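PDB 4OVJ: extracellular solute-binding protein family 1, which probably binds a small solute outside the cell, perhaps a sugar or similar compound, and probably delivers it to an ABC-type importer in the membrane. Local coordinates for residues A[25-30]-A[81-86]; A[43-48]-A[311-316]; A[158-163]-A[281-286]; A[184-189]-A[379-384]; A[205-210]-A[408-413]. All coordinates share one frame; numbering follows the deposited sequence. Where two conformers were deposited one is given.

Interaction 1 (A[25-30]-A[81-86])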
# COMPACT_ATOMS: atom_id res chain seq x y z
N VAL A 25 27.13 12.70 19.54
CA VAL A 25 25.85 12.56 20.23
C VAL A 25 25.33 11.16 19.98
O VAL A 25 25.78 10.48 19.07
CB VAL A 25 24.79 13.59 19.75
CG1 VAL A 25 25.32 15.02 19.86
CG2 VAL A 25 24.30 13.29 18.35
N THR A 26 24.37 10.75 20.81
CA THR A 26 23.66 9.50 20.65
C THR A 26 22.16 9.75 20.45
O THR A 26 21.54 10.52 21.20
CB THR A 26 23.85 8.60 21.87
OG1 THR A 26 25.23 8.31 22.03
CG2 THR A 26 23.06 7.29 21.74
N LEU A 27 21.61 9.11 19.43
CA LEU A 27 20.17 9.11 19.16
C LEU A 27 19.61 7.75 19.49
O LEU A 27 20.20 6.74 19.09
CB LEU A 27 19.89 9.36 17.68
CG LEU A 27 20.41 10.65 17.07
CD1 LEU A 27 20.31 10.62 15.56
CD2 LEU A 27 19.62 11.83 17.62
N THR A 28 18.47 7.71 20.17
CA THR A 28 17.73 6.45 20.34
C THR A 28 16.73 6.29 19.19
O THR A 28 16.20 7.27 18.68
CB THR A 28 16.97 6.43 21.67
OG1 THR A 28 16.26 7.66 21.83
CG2 THR A 28 17.95 6.25 22.83
N PHE A 29 16.49 5.04 18.78
CA PHE A 29 15.72 4.73 17.58
C PHE A 29 14.83 3.53 17.87
O PHE A 29 15.31 2.41 17.98
CB PHE A 29 16.67 4.42 16.43
CG PHE A 29 16.01 3.91 15.16
CD1 PHE A 29 14.74 4.30 14.79
CD2 PHE A 29 16.73 3.10 14.30
CE1 PHE A 29 14.18 3.87 13.59
CE2 PHE A 29 16.18 2.65 13.12
CZ PHE A 29 14.90 3.04 12.76
N GLY A 30 13.53 3.81 18.01
CA GLY A 30 12.54 2.77 18.26
C GLY A 30 11.90 2.31 16.96
O GLY A 30 11.58 3.10 16.09
N ALA A 81 10.47 8.95 25.34
CA ALA A 81 10.36 8.71 23.90
C ALA A 81 11.73 8.56 23.26
O ALA A 81 12.65 9.30 23.59
CB ALA A 81 9.60 9.82 23.21
N PRO A 82 11.87 7.63 22.31
CA PRO A 82 13.11 7.63 21.53
C PRO A 82 13.17 8.84 20.62
O PRO A 82 12.13 9.37 20.22
CB PRO A 82 13.01 6.36 20.67
CG PRO A 82 11.62 5.90 20.77
CD PRO A 82 10.88 6.65 21.84
N ASP A 83 14.39 9.26 20.26
CA ASP A 83 14.57 10.39 19.35
C ASP A 83 13.95 10.17 17.98
O ASP A 83 13.40 11.09 17.41
CB ASP A 83 16.05 10.71 19.16
CG ASP A 83 16.71 11.11 20.46
OD1 ASP A 83 16.31 12.15 21.03
OD2 ASP A 83 17.59 10.37 20.92
N ILE A 84 14.11 8.96 17.45
CA ILE A 84 13.48 8.58 16.19
C ILE A 84 12.54 7.41 16.45
O ILE A 84 12.90 6.46 17.15
CB ILE A 84 14.51 8.19 15.12
CG1 ILE A 84 15.47 9.36 14.84
CG2 ILE A 84 13.81 7.74 13.84
CD1 ILE A 84 16.74 9.32 15.66
N MSE A 85 11.34 7.50 15.89
CA MSE A 85 10.28 6.54 16.14
C MSE A 85 9.74 6.10 14.81
O MSE A 85 9.32 6.91 13.99
CB MSE A 85 9.11 7.19 16.88
CG MSE A 85 9.32 7.23 18.40
SE MSE A 85 7.90 8.31 19.25
CE MSE A 85 8.81 10.04 19.05
N GLN A 86 9.73 4.79 14.59
CA GLN A 86 8.96 4.25 13.49
C GLN A 86 7.48 4.44 13.87
O GLN A 86 7.10 4.22 15.03
CB GLN A 86 9.32 2.80 13.24
CG GLN A 86 8.91 2.25 11.89
CD GLN A 86 9.52 0.89 11.69
OE1 GLN A 86 10.69 0.76 11.31
NE2 GLN A 86 8.78 -0.12 12.00
O HOH W 1 19.38 10.72 22.77
O HOH W 2 15.86 8.65 24.23

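Interaction 2 (A[43-48]-A[311-316])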
# COMPACT_ATOMS: atom_id res chain seq x y z
N ALA A 43 21.11 -3.58 9.90
CA ALA A 43 22.11 -3.41 8.85
C ALA A 43 22.15 -1.96 8.35
O ALA A 43 23.21 -1.44 8.04
CB ALA A 43 21.84 -4.36 7.70
N ALA A 44 20.99 -1.31 8.26
CA ALA A 44 20.95 0.08 7.85
C ALA A 44 21.62 0.99 8.90
O ALA A 44 22.34 1.91 8.56
CB ALA A 44 19.52 0.53 7.58
N VAL A 45 21.39 0.69 10.17
CA VAL A 45 22.01 1.42 11.28
C VAL A 45 23.53 1.23 11.25
O VAL A 45 24.27 2.18 11.49
CB VAL A 45 21.44 0.98 12.63
CG1 VAL A 45 22.26 1.54 13.78
CG2 VAL A 45 20.00 1.44 12.76
N LYS A 46 23.98 0.01 10.97
CA LYS A 46 25.41 -0.24 10.82
C LYS A 46 26.02 0.67 9.76
O LYS A 46 27.07 1.28 9.97
CB LYS A 46 25.70 -1.72 10.51
CG LYS A 46 27.16 -2.03 10.21
CD LYS A 46 27.41 -3.52 10.01
CE LYS A 46 28.90 -3.85 9.99
NZ LYS A 46 29.13 -5.29 9.70
N ALA A 47 25.36 0.76 8.61
CA ALA A 47 25.84 1.61 7.52
C ALA A 47 25.86 3.08 7.93
O ALA A 47 26.82 3.81 7.65
CB ALA A 47 25.00 1.39 6.28
N PHE A 48 24.82 3.51 8.64
CA PHE A 48 24.76 4.89 9.12
C PHE A 48 25.91 5.22 10.07
O PHE A 48 26.54 6.27 9.94
CB PHE A 48 23.45 5.18 9.84
CG PHE A 48 23.40 6.55 10.40
CD1 PHE A 48 23.14 7.63 9.58
CD2 PHE A 48 23.69 6.79 11.73
CE1 PHE A 48 23.10 8.91 10.08
CE2 PHE A 48 23.67 8.08 12.24
CZ PHE A 48 23.38 9.14 11.42
N GLU A 311 17.34 14.56 12.02
CA GLU A 311 17.00 14.81 10.63
C GLU A 311 18.01 14.14 9.70
O GLU A 311 17.63 13.54 8.70
CB GLU A 311 16.95 16.31 10.31
CG GLU A 311 15.83 17.11 10.95
CD GLU A 311 15.98 18.62 10.70
OE1 GLU A 311 16.66 19.03 9.72
OE2 GLU A 311 15.42 19.41 11.48
N LEU A 312 19.29 14.24 10.02
CA LEU A 312 20.34 13.61 9.23
C LEU A 312 20.16 12.08 9.18
O LEU A 312 20.34 11.46 8.13
CB LEU A 312 21.69 14.01 9.80
CG LEU A 312 22.95 13.64 9.04
CD1 LEU A 312 24.14 14.40 9.60
CD2 LEU A 312 23.14 12.14 9.16
N PHE A 313 19.78 11.49 10.30
CA PHE A 313 19.53 10.05 10.36
C PHE A 313 18.31 9.65 9.51
O PHE A 313 18.37 8.72 8.71
CB PHE A 313 19.35 9.59 11.80
CG PHE A 313 19.10 8.12 11.95
CD1 PHE A 313 20.06 7.19 11.56
CD2 PHE A 313 17.92 7.66 12.47
CE1 PHE A 313 19.81 5.84 11.70
CE2 PHE A 313 17.67 6.32 12.61
CZ PHE A 313 18.62 5.39 12.24
N VAL A 314 17.21 10.37 9.67
CA VAL A 314 16.03 10.10 8.88
C VAL A 314 16.33 10.28 7.39
O VAL A 314 15.93 9.46 6.56
CB VAL A 314 14.83 10.96 9.34
CG1 VAL A 314 13.68 10.88 8.36
CG2 VAL A 314 14.38 10.49 10.72
N ASN A 315 17.06 11.33 7.05
CA ASN A 315 17.41 11.56 5.66
C ASN A 315 18.24 10.43 5.08
O ASN A 315 18.04 10.06 3.91
CB ASN A 315 18.18 12.86 5.50
CG ASN A 315 18.37 13.20 4.05
OD1 ASN A 315 17.40 13.41 3.31
ND2 ASN A 315 19.63 13.20 3.60
N PHE A 316 19.16 9.90 5.88
CA PHE A 316 19.98 8.75 5.50
C PHE A 316 19.11 7.53 5.20
O PHE A 316 19.25 6.88 4.15
CB PHE A 316 20.99 8.42 6.61
CG PHE A 316 21.88 7.25 6.29
CD1 PHE A 316 23.08 7.45 5.60
CD2 PHE A 316 21.54 5.96 6.69
CE1 PHE A 316 23.91 6.38 5.32
CE2 PHE A 316 22.38 4.88 6.41
CZ PHE A 316 23.55 5.10 5.72

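Interaction 3 (A[158-163]-A[281-286])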
# COMPACT_ATOMS: atom_id res chain seq x y z
N VAL A 158 -5.93 1.65 -19.31
CA VAL A 158 -7.19 1.69 -20.03
C VAL A 158 -8.35 1.97 -19.08
O VAL A 158 -8.18 1.91 -17.87
CB VAL A 158 -7.46 0.36 -20.78
CG1 VAL A 158 -6.47 0.17 -21.91
CG2 VAL A 158 -7.42 -0.81 -19.83
N SER A 159 -9.51 2.27 -19.65
CA SER A 159 -10.73 2.41 -18.86
C SER A 159 -11.27 1.04 -18.48
O SER A 159 -10.93 0.03 -19.08
CB SER A 159 -11.80 3.14 -19.65
OG SER A 159 -12.23 2.31 -20.71
N TRP A 160 -12.16 1.03 -17.49
CA TRP A 160 -12.81 -0.23 -17.09
C TRP A 160 -13.53 -0.91 -18.27
O TRP A 160 -13.44 -2.13 -18.44
CB TRP A 160 -13.82 0.02 -15.97
CG TRP A 160 -13.22 0.31 -14.63
CD1 TRP A 160 -13.32 1.46 -13.94
CD2 TRP A 160 -12.50 -0.60 -13.80
NE1 TRP A 160 -12.67 1.35 -12.74
CE2 TRP A 160 -12.17 0.08 -12.62
CE3 TRP A 160 -12.09 -1.94 -13.94
CZ2 TRP A 160 -11.46 -0.51 -11.59
CZ3 TRP A 160 -11.39 -2.53 -12.91
CH2 TRP A 160 -11.08 -1.81 -11.74
N GLN A 161 -14.24 -0.14 -19.09
CA GLN A 161 -14.95 -0.73 -20.23
C GLN A 161 -13.98 -1.22 -21.31
O GLN A 161 -14.18 -2.27 -21.91
CB GLN A 161 -15.98 0.24 -20.79
CG GLN A 161 -17.20 0.41 -19.87
CD GLN A 161 -18.05 -0.86 -19.84
OE1 GLN A 161 -18.30 -1.46 -20.88
NE2 GLN A 161 -18.46 -1.29 -18.64
N GLN A 162 -12.90 -0.48 -21.55
CA GLN A 162 -11.88 -0.95 -22.47
C GLN A 162 -11.23 -2.24 -21.96
O GLN A 162 -10.99 -3.17 -22.72
CB GLN A 162 -10.82 0.11 -22.71
CG GLN A 162 -11.32 1.33 -23.48
CD GLN A 162 -10.36 2.52 -23.44
OE1 GLN A 162 -9.48 2.63 -22.57
NE2 GLN A 162 -10.54 3.44 -24.37
N TRP A 163 -10.97 -2.28 -20.66
CA TRP A 163 -10.41 -3.45 -20.02
C TRP A 163 -11.33 -4.67 -20.16
O TRP A 163 -10.87 -5.74 -20.51
CB TRP A 163 -10.12 -3.12 -18.56
CG TRP A 163 -9.43 -4.21 -17.81
CD1 TRP A 163 -9.86 -4.80 -16.66
CD2 TRP A 163 -8.16 -4.81 -18.12
NE1 TRP A 163 -8.94 -5.73 -16.23
CE2 TRP A 163 -7.89 -5.75 -17.11
CE3 TRP A 163 -7.23 -4.64 -19.15
CZ2 TRP A 163 -6.73 -6.52 -17.10
CZ3 TRP A 163 -6.07 -5.40 -19.13
CH2 TRP A 163 -5.85 -6.34 -18.12
N PRO A 281 -7.30 0.08 -14.10
CA PRO A 281 -8.12 0.81 -15.06
C PRO A 281 -8.78 2.05 -14.50
O PRO A 281 -8.97 2.17 -13.29
CB PRO A 281 -9.19 -0.21 -15.46
CG PRO A 281 -8.56 -1.51 -15.22
CD PRO A 281 -7.74 -1.32 -13.99
N THR A 282 -9.10 2.96 -15.40
CA THR A 282 -9.67 4.24 -15.06
C THR A 282 -11.18 4.30 -15.30
O THR A 282 -11.74 3.48 -16.04
CB THR A 282 -9.00 5.36 -15.88
OG1 THR A 282 -9.19 5.12 -17.27
CG2 THR A 282 -7.52 5.41 -15.57
N GLN A 283 -11.81 5.29 -14.67
CA GLN A 283 -13.23 5.56 -14.88
C GLN A 283 -13.39 6.86 -15.67
O GLN A 283 -13.13 7.92 -15.16
CB GLN A 283 -13.94 5.72 -13.54
CG GLN A 283 -15.40 6.11 -13.66
CD GLN A 283 -16.19 5.12 -14.47
OE1 GLN A 283 -16.24 3.93 -14.15
NE2 GLN A 283 -16.81 5.59 -15.54
N PRO A 284 -13.88 6.76 -16.91
CA PRO A 284 -14.17 7.98 -17.67
C PRO A 284 -15.20 8.85 -16.96
O PRO A 284 -16.20 8.35 -16.43
CB PRO A 284 -14.67 7.44 -19.01
CG PRO A 284 -14.00 6.10 -19.13
CD PRO A 284 -14.01 5.55 -17.74
N GLY A 285 -14.91 10.15 -16.89
CA GLY A 285 -15.74 11.10 -16.15
C GLY A 285 -15.53 11.02 -14.65
O GLY A 285 -16.21 11.69 -13.89
N GLY A 286 -14.59 10.18 -14.22
CA GLY A 286 -14.27 10.00 -12.82
C GLY A 286 -13.06 10.77 -12.33
O GLY A 286 -12.43 11.54 -13.06

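Interaction 4 (A[184-189]-A[379-384]). With SO4 (sulfate ion), chain B.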
# COMPACT_ATOMS: atom_id res chain seq x y z
N SER A 184 -12.87 -6.96 -3.65
CA SER A 184 -12.51 -6.90 -2.25
C SER A 184 -12.86 -5.51 -1.78
O SER A 184 -13.07 -4.59 -2.60
CB SER A 184 -11.01 -7.14 -2.05
OG SER A 184 -10.24 -6.06 -2.56
N TRP A 185 -12.90 -5.35 -0.48
CA TRP A 185 -13.20 -4.05 0.11
C TRP A 185 -12.23 -2.98 -0.39
O TRP A 185 -12.65 -1.87 -0.74
CB TRP A 185 -13.13 -4.19 1.61
CG TRP A 185 -13.48 -3.04 2.48
CD1 TRP A 185 -12.74 -2.59 3.53
CD2 TRP A 185 -14.68 -2.25 2.48
NE1 TRP A 185 -13.38 -1.57 4.16
CE2 TRP A 185 -14.58 -1.33 3.55
CE3 TRP A 185 -15.82 -2.21 1.67
CZ2 TRP A 185 -15.57 -0.38 3.82
CZ3 TRP A 185 -16.81 -1.29 1.96
CH2 TRP A 185 -16.68 -0.38 3.03
N GLN A 186 -10.94 -3.31 -0.47
CA GLN A 186 -9.99 -2.30 -0.89
C GLN A 186 -10.01 -2.05 -2.41
O GLN A 186 -9.80 -0.91 -2.84
CB GLN A 186 -8.59 -2.59 -0.35
CG GLN A 186 -8.49 -2.54 1.18
CD GLN A 186 -8.89 -1.21 1.79
OE1 GLN A 186 -8.76 -0.16 1.17
NE2 GLN A 186 -9.38 -1.24 3.03
N THR A 187 -10.31 -3.04 -3.25
CA THR A 187 -10.48 -2.69 -4.67
C THR A 187 -11.77 -1.90 -4.88
O THR A 187 -11.83 -1.04 -5.76
CB THR A 187 -10.43 -3.86 -5.67
OG1 THR A 187 -11.54 -4.74 -5.47
CG2 THR A 187 -9.12 -4.60 -5.57
N PHE A 188 -12.79 -2.18 -4.08
CA PHE A 188 -13.96 -1.32 -4.10
C PHE A 188 -13.59 0.12 -3.68
O PHE A 188 -14.10 1.09 -4.24
CB PHE A 188 -15.11 -1.85 -3.25
CG PHE A 188 -16.28 -0.91 -3.25
CD1 PHE A 188 -16.91 -0.60 -4.44
CD2 PHE A 188 -16.68 -0.27 -2.10
CE1 PHE A 188 -17.93 0.33 -4.48
CE2 PHE A 188 -17.71 0.65 -2.13
CZ PHE A 188 -18.34 0.95 -3.32
N GLY A 189 -12.70 0.26 -2.70
CA GLY A 189 -12.21 1.57 -2.29
C GLY A 189 -11.67 2.39 -3.45
O GLY A 189 -11.93 3.58 -3.56
N GLU A 379 -13.89 -5.81 10.65
CA GLU A 379 -15.18 -6.49 10.60
C GLU A 379 -15.95 -6.13 9.33
O GLU A 379 -16.50 -7.00 8.67
CB GLU A 379 -16.03 -6.16 11.84
CG GLU A 379 -17.40 -6.85 11.82
CD GLU A 379 -18.15 -6.78 13.13
OE1 GLU A 379 -17.66 -6.16 14.10
OE2 GLU A 379 -19.26 -7.37 13.20
N ILE A 380 -15.97 -4.84 9.01
CA ILE A 380 -16.67 -4.34 7.82
C ILE A 380 -16.07 -4.95 6.54
O ILE A 380 -16.79 -5.36 5.65
CB ILE A 380 -16.67 -2.80 7.77
CG1 ILE A 380 -17.54 -2.27 8.91
CG2 ILE A 380 -17.21 -2.30 6.43
CD1 ILE A 380 -17.57 -0.77 9.06
N ASP A 381 -14.75 -4.99 6.49
CA ASP A 381 -14.02 -5.63 5.38
C ASP A 381 -14.47 -7.09 5.22
O ASP A 381 -14.77 -7.55 4.11
CB ASP A 381 -12.52 -5.53 5.66
CG ASP A 381 -11.65 -6.01 4.52
OD1 ASP A 381 -11.93 -7.06 3.93
OD2 ASP A 381 -10.63 -5.35 4.25
N GLN A 382 -14.54 -7.81 6.33
CA GLN A 382 -14.98 -9.20 6.31
C GLN A 382 -16.43 -9.30 5.86
O GLN A 382 -16.76 -10.17 5.04
CB GLN A 382 -14.76 -9.90 7.66
CG GLN A 382 -15.02 -11.40 7.63
CD GLN A 382 -14.16 -12.14 6.61
OE1 GLN A 382 -12.94 -12.17 6.74
NE2 GLN A 382 -14.78 -12.73 5.60
N ASP A 383 -17.30 -8.43 6.37
CA ASP A 383 -18.71 -8.40 5.95
C ASP A 383 -18.82 -8.12 4.44
O ASP A 383 -19.67 -8.70 3.76
CB ASP A 383 -19.53 -7.35 6.71
CG ASP A 383 -19.64 -7.64 8.20
OD1 ASP A 383 -19.50 -8.82 8.60
OD2 ASP A 383 -19.87 -6.68 8.98
N PHE A 384 -17.97 -7.24 3.92
CA PHE A 384 -17.99 -6.95 2.50
C PHE A 384 -17.63 -8.19 1.69
O PHE A 384 -18.33 -8.55 0.74
CB PHE A 384 -17.04 -5.81 2.18
CG PHE A 384 -17.14 -5.31 0.76
CD1 PHE A 384 -18.12 -4.42 0.41
CD2 PHE A 384 -16.25 -5.75 -0.21
CE1 PHE A 384 -18.22 -3.94 -0.89
CE2 PHE A 384 -16.34 -5.28 -1.51
CZ PHE A 384 -17.32 -4.38 -1.85
S SO4 B . -6.88 -6.56 -1.30
O1 SO4 B . -8.02 -7.23 -0.65
O2 SO4 B . -6.33 -5.48 -0.45
O3 SO4 B . -5.80 -7.55 -1.52
O4 SO4 B . -7.32 -6.03 -2.61
O HOH W 3 -12.82 -7.63 1.30
O HOH W 4 -9.78 -5.68 0.93
O HOH W 5 -9.50 -3.17 5.11

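Interaction 5 (A[205-210]-A[408-413])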
# COMPACT_ATOMS: atom_id res chain seq x y z
N THR A 205 -17.61 7.91 10.67
CA THR A 205 -18.92 7.76 11.33
C THR A 205 -19.97 7.13 10.43
O THR A 205 -21.02 6.68 10.90
CB THR A 205 -19.48 9.10 11.86
OG1 THR A 205 -19.66 10.03 10.77
CG2 THR A 205 -18.53 9.70 12.90
N LYS A 206 -19.71 7.11 9.12
CA LYS A 206 -20.58 6.40 8.19
C LYS A 206 -19.81 6.05 6.92
O LYS A 206 -18.69 6.50 6.73
CB LYS A 206 -21.83 7.21 7.85
CG LYS A 206 -21.63 8.67 7.56
CD LYS A 206 -22.94 9.38 7.22
CE LYS A 206 -23.91 9.36 8.39
NZ LYS A 206 -24.95 10.41 8.26
N LEU A 207 -20.43 5.23 6.09
CA LEU A 207 -19.84 4.89 4.80
C LEU A 207 -19.81 6.14 3.96
O LEU A 207 -20.67 7.01 4.08
CB LEU A 207 -20.64 3.79 4.11
CG LEU A 207 -20.68 2.45 4.85
CD1 LEU A 207 -21.55 1.48 4.09
CD2 LEU A 207 -19.28 1.87 5.01
N GLY A 208 -18.80 6.24 3.10
CA GLY A 208 -18.59 7.42 2.29
C GLY A 208 -18.99 7.29 0.84
O GLY A 208 -18.56 8.09 0.01
N PHE A 209 -19.80 6.28 0.52
CA PHE A 209 -20.23 6.05 -0.85
C PHE A 209 -21.72 5.72 -0.88
O PHE A 209 -22.32 5.42 0.15
CB PHE A 209 -19.45 4.89 -1.47
CG PHE A 209 -19.62 3.60 -0.73
CD1 PHE A 209 -20.65 2.72 -1.05
CD2 PHE A 209 -18.77 3.28 0.32
CE1 PHE A 209 -20.81 1.55 -0.35
CE2 PHE A 209 -18.92 2.10 1.01
CZ PHE A 209 -19.95 1.23 0.68
N THR A 210 -22.29 5.77 -2.07
CA THR A 210 -23.71 5.51 -2.27
C THR A 210 -23.96 4.09 -2.78
O THR A 210 -23.06 3.42 -3.29
CB THR A 210 -24.30 6.47 -3.31
OG1 THR A 210 -23.65 6.24 -4.57
CG2 THR A 210 -24.12 7.92 -2.89
N GLU A 408 -25.97 -2.77 7.37
CA GLU A 408 -25.20 -3.43 8.42
C GLU A 408 -23.99 -2.61 8.87
O GLU A 408 -23.81 -2.37 10.07
CB GLU A 408 -24.76 -4.81 7.94
CG GLU A 408 -23.81 -5.55 8.87
CD GLU A 408 -23.69 -7.04 8.56
OE1 GLU A 408 -22.97 -7.74 9.31
OE2 GLU A 408 -24.30 -7.52 7.58
N ALA A 409 -23.18 -2.18 7.90
CA ALA A 409 -21.97 -1.42 8.17
C ALA A 409 -22.30 -0.06 8.80
O ALA A 409 -21.66 0.33 9.77
CB ALA A 409 -21.16 -1.23 6.89
N ASN A 410 -23.29 0.65 8.26
CA ASN A 410 -23.68 1.95 8.82
C ASN A 410 -24.22 1.83 10.24
O ASN A 410 -23.96 2.71 11.07
CB ASN A 410 -24.68 2.69 7.92
CG ASN A 410 -24.00 3.49 6.81
OD1 ASN A 410 -22.96 4.11 7.03
ND2 ASN A 410 -24.59 3.49 5.62
N ASP A 411 -24.95 0.76 10.52
CA ASP A 411 -25.45 0.49 11.88
C ASP A 411 -24.30 0.26 12.86
O ASP A 411 -24.31 0.76 13.98
CB ASP A 411 -26.39 -0.73 11.90
CG ASP A 411 -27.80 -0.41 11.41
OD1 ASP A 411 -28.14 0.78 11.27
OD2 ASP A 411 -28.58 -1.37 11.16
N LEU A 412 -23.31 -0.51 12.42
CA LEU A 412 -22.11 -0.77 13.20
C LEU A 412 -21.30 0.52 13.45
O LEU A 412 -20.85 0.77 14.56
CB LEU A 412 -21.25 -1.80 12.48
CG LEU A 412 -19.97 -2.28 13.16
CD1 LEU A 412 -20.26 -2.80 14.56
CD2 LEU A 412 -19.34 -3.37 12.31
N LEU A 413 -21.12 1.33 12.41
CA LEU A 413 -20.40 2.58 12.57
C LEU A 413 -21.12 3.56 13.51
O LEU A 413 -20.46 4.34 14.19
CB LEU A 413 -20.17 3.25 11.23
CG LEU A 413 -19.23 2.49 10.30
CD1 LEU A 413 -19.26 3.16 8.94
CD2 LEU A 413 -17.82 2.45 10.86
O HOH W 6 -23.44 5.36 10.18
O HOH W 7 -23.40 6.17 4.41

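Interaction 1 (A[25-30]-A[81-86])
Strands 25-30 and 84-86 run side by side in the same direction, their axes 8° apart and 4.8 Å at closest approach, with Phe-29 paired to Ile-84 and Gly-30 to Met-85. The backbone ladder switches strands at each step: Ile-84 N donates to Thr-28 O (3.0 Å), Gly-30 N to Ile-84 O, and Gln-86 N to Gly-30 O. Where segment 81-86 is still a loop, at Pro-82 and Asp-83, side chains take over. OD2 of Asp-83 receives Thr-28 N at 2.9 Å through its anti lone pair, while Thr-28 OG1, set between its own N and carbonyl carbon (chi1 48°), accepts Asp-83 N at 2.9 Å. A water bridges the same OD2 to Thr-26 O, and Asp-83 OD1 is hydrogen-bonded to Thr-304 OG1. Strands 55-61, 25-31 and 84-87 lie parallel in that order, linked through helices 35-51 and 65-77, the beta-alpha-beta build of a lobe in the periplasmic-binding-protein fold. On the sheet face carrying Phe-29 and Ile-84, CG2 of Ile-84 meets Phe-29 CD1 at 3.7 Å, and CD1 of Ile-84 reaches back to Leu-27 CB, also 3.7 Å. Helix 307-319 covers this face through Phe-313.

Interaction 2 (A[43-48]-A[311-316])
Helices 43-48 and 311-316 cross steeply, at 122° between their directions, with axes 11.0 Å apart, a gap bridged by aromatic side chains. Phe-48, CG anti to its backbone N (chi1 177°), inserts its ring between Phe-313 and Phe-316, which leave their helix one turn apart with the same first torsion. Phe-313 points an edge at the face of Phe-48, its CD1 above the ring centre; the centroids are 4.8 Å apart and the planes 79° apart. Phe-48 in turn presents its own edge to the face of Phe-316, CD1 lying 3.5 Å from CG of that ring. Two T-shaped pairs thus share one ring in an aromatic cluster that joins two helices on one side of the lobe's sheet, with Ile-55 and Ile-57 of strand 55-61 against Phe-48. The Phe-316 face also receives the CA of Phe-48 in a CH-pi contact, 3.9 Å from the centroid. At the far rim of Phe-48, Leu-312 CD2 meets CE1 in the ring plane at 3.4 Å, while Ala-47 CB touches Phe-316 CZ at 4.0 Å.

Interaction 3 (A[158-163]-A[281-286])
Pro-281 is wedged between two indoles, each meeting a different carbon of its ring over a face. Its CB lies above the six-membered ring of Trp-160, 3.9 Å from the centroid, and its CG sits 4.1 Å from the centroid of the five-membered ring of Trp-163. Both are CH-pi contacts. Different first torsions place the indoles: CG of Trp-160 is anti to its carbonyl carbon (chi1 -73°), that of Trp-163 anti to its backbone N (chi1 -175°). The backbones form a single bridge, Ser-159 with Thr-282: Thr-282 N donates to a lone pair of Val-158 O at 2.8 Å, and Trp-160 N donates to Thr-282 O at 2.9 Å. It packs 281-286, in the loop between strands 275-278 and 293-300, on the N-terminal end of helix 160-174, where Ser-159 and Gln-162 make a capping box: Gln-162 N donates to Ser-159 OG at 3.0 Å, and Ser-159 N to Gln-162 OE1. An alanine at Trp-160 would remove the indole face over Pro-281 and the hydrogen bond from NE1 to Gln-194 OE1, and would probably loosen the loop here. Pro-284, second in a type II turn from Gln-283 to Gly-286, rests its CG 3.7 Å from Ser-159 CB.

Interaction 4 (A[184-189]-A[379-384])
An aromatic cluster of Trp-185, Phe-188 and Phe-384 joins the start of helix 185-194 to helix 377-392, the two segments crossing almost at right angles (92°). Phe-384, CG anti to its backbone N (chi1 -172°), lays one ring face against Trp-185, whose CE3 lies 3.4 Å from Phe-384 CD1; the planes are oblique, at 51°. Its tip reaches on to Phe-188, with CZ 3.6 Å from Phe-188 CB, and those two rings are nearly parallel but slid apart. A face of the Trp-185 indole is covered by helix 377-392: Ile-380 CG2 stands 3.6 Å from CZ2, and Asp-381 CA sits over the five-membered ring. Trp-185 NE1 is hydrogen-bonded to Asp-377 OD1. Replacing Phe-384 with alanine would remove the ring that touches both Trp-185 and Phe-188 and would probably weaken the hold between these helices. At the N-terminal end of helix 185-194 Ser-184 and Thr-187 form a capping box, in which Thr-187 N donates to Ser-184 OG at 3.1 Å and Ser-184 N to Thr-187 OG1. Waters join this helix start to the carboxylate of Asp-381: one accepts from Trp-185 N and donates to OD1, another accepts from Gln-186 NE2 and donates to OD2 (2.6 Å). A sulfate, probably from the crystallisation liquor, lies with O4 2.9 Å from Ser-184 OG and is hydrogen-bonded to Tyr-139 OH and Trp-260 NE1.

Interaction 5 (A[205-210]-A[408-413])
One direct hydrogen bond ties the two segments: Leu-207 N donates to Asn-410 OD1 at 2.9 Å, almost straight at 174° and in the plane of the side-chain carbonyl. The same oxygen lies 3.4 Å from Lys-206 CB, while the Lys-206 chain leads its amine away from the helix. Around this bond Leu-207 places its branches on helix 408-413. CD1 meets Ala-409 CB at 3.9 Å, and CD2 approaches Leu-413 CD1 at 4.1 Å, the two leucines crossing at about a right angle. Leu-413, CG anti to its carbonyl carbon (chi1 -66°), also packs on backbone: Leu-413 CD1 lies 3.6 Å from Lys-206 C, and Leu-413 CB 3.5 Å from Thr-205 O. Two waters extend the polar seam. One donates to Leu-207 O and accepts from Asn-410 ND2 at 3.2 Å, so both ends of the amide are engaged and its flip is probably fixed; the other lies within 2.8 Å of both Thr-205 O and Asn-410 O. Further out, Asn-201 OD1 accepts from the backbone nitrogens of Thr-205 and Lys-206. Beyond the apolar side, Leu-207 also rests on Trp-185 of helix 185-194 and on Met-406 of helix 398-414, and Ala-409 and Leu-413 pack on Ile-380, setting the short, weakly bonded strand 207-208 against helix 398-414 with helix 377-392 alongside.

Interactions 1 and 2 share a buried core, their centres 12 Å apart: Phe-313 touches both Phe-29 and Ile-84. A strand ladder with waters at its loop end is covered there by aromatic helix packing without a hydrogen bond. Interactions 4 and 5, also 12 Å between centres, are only partly buried and meet through Phe-188 on Phe-209 and Ile-380 on Leu-413. Interaction 4 joins helices 185-194 and 377-392 by aromatic rings and water bridges; interaction 5 sets one amide hydrogen bond and leucine packing on helix 398-414. Interaction 3, largely buried, pairs backbone bonds with proline-indole packing, its nearest atoms about 6 Å from interaction 4 and its centre about 46 Å from that of interaction 1.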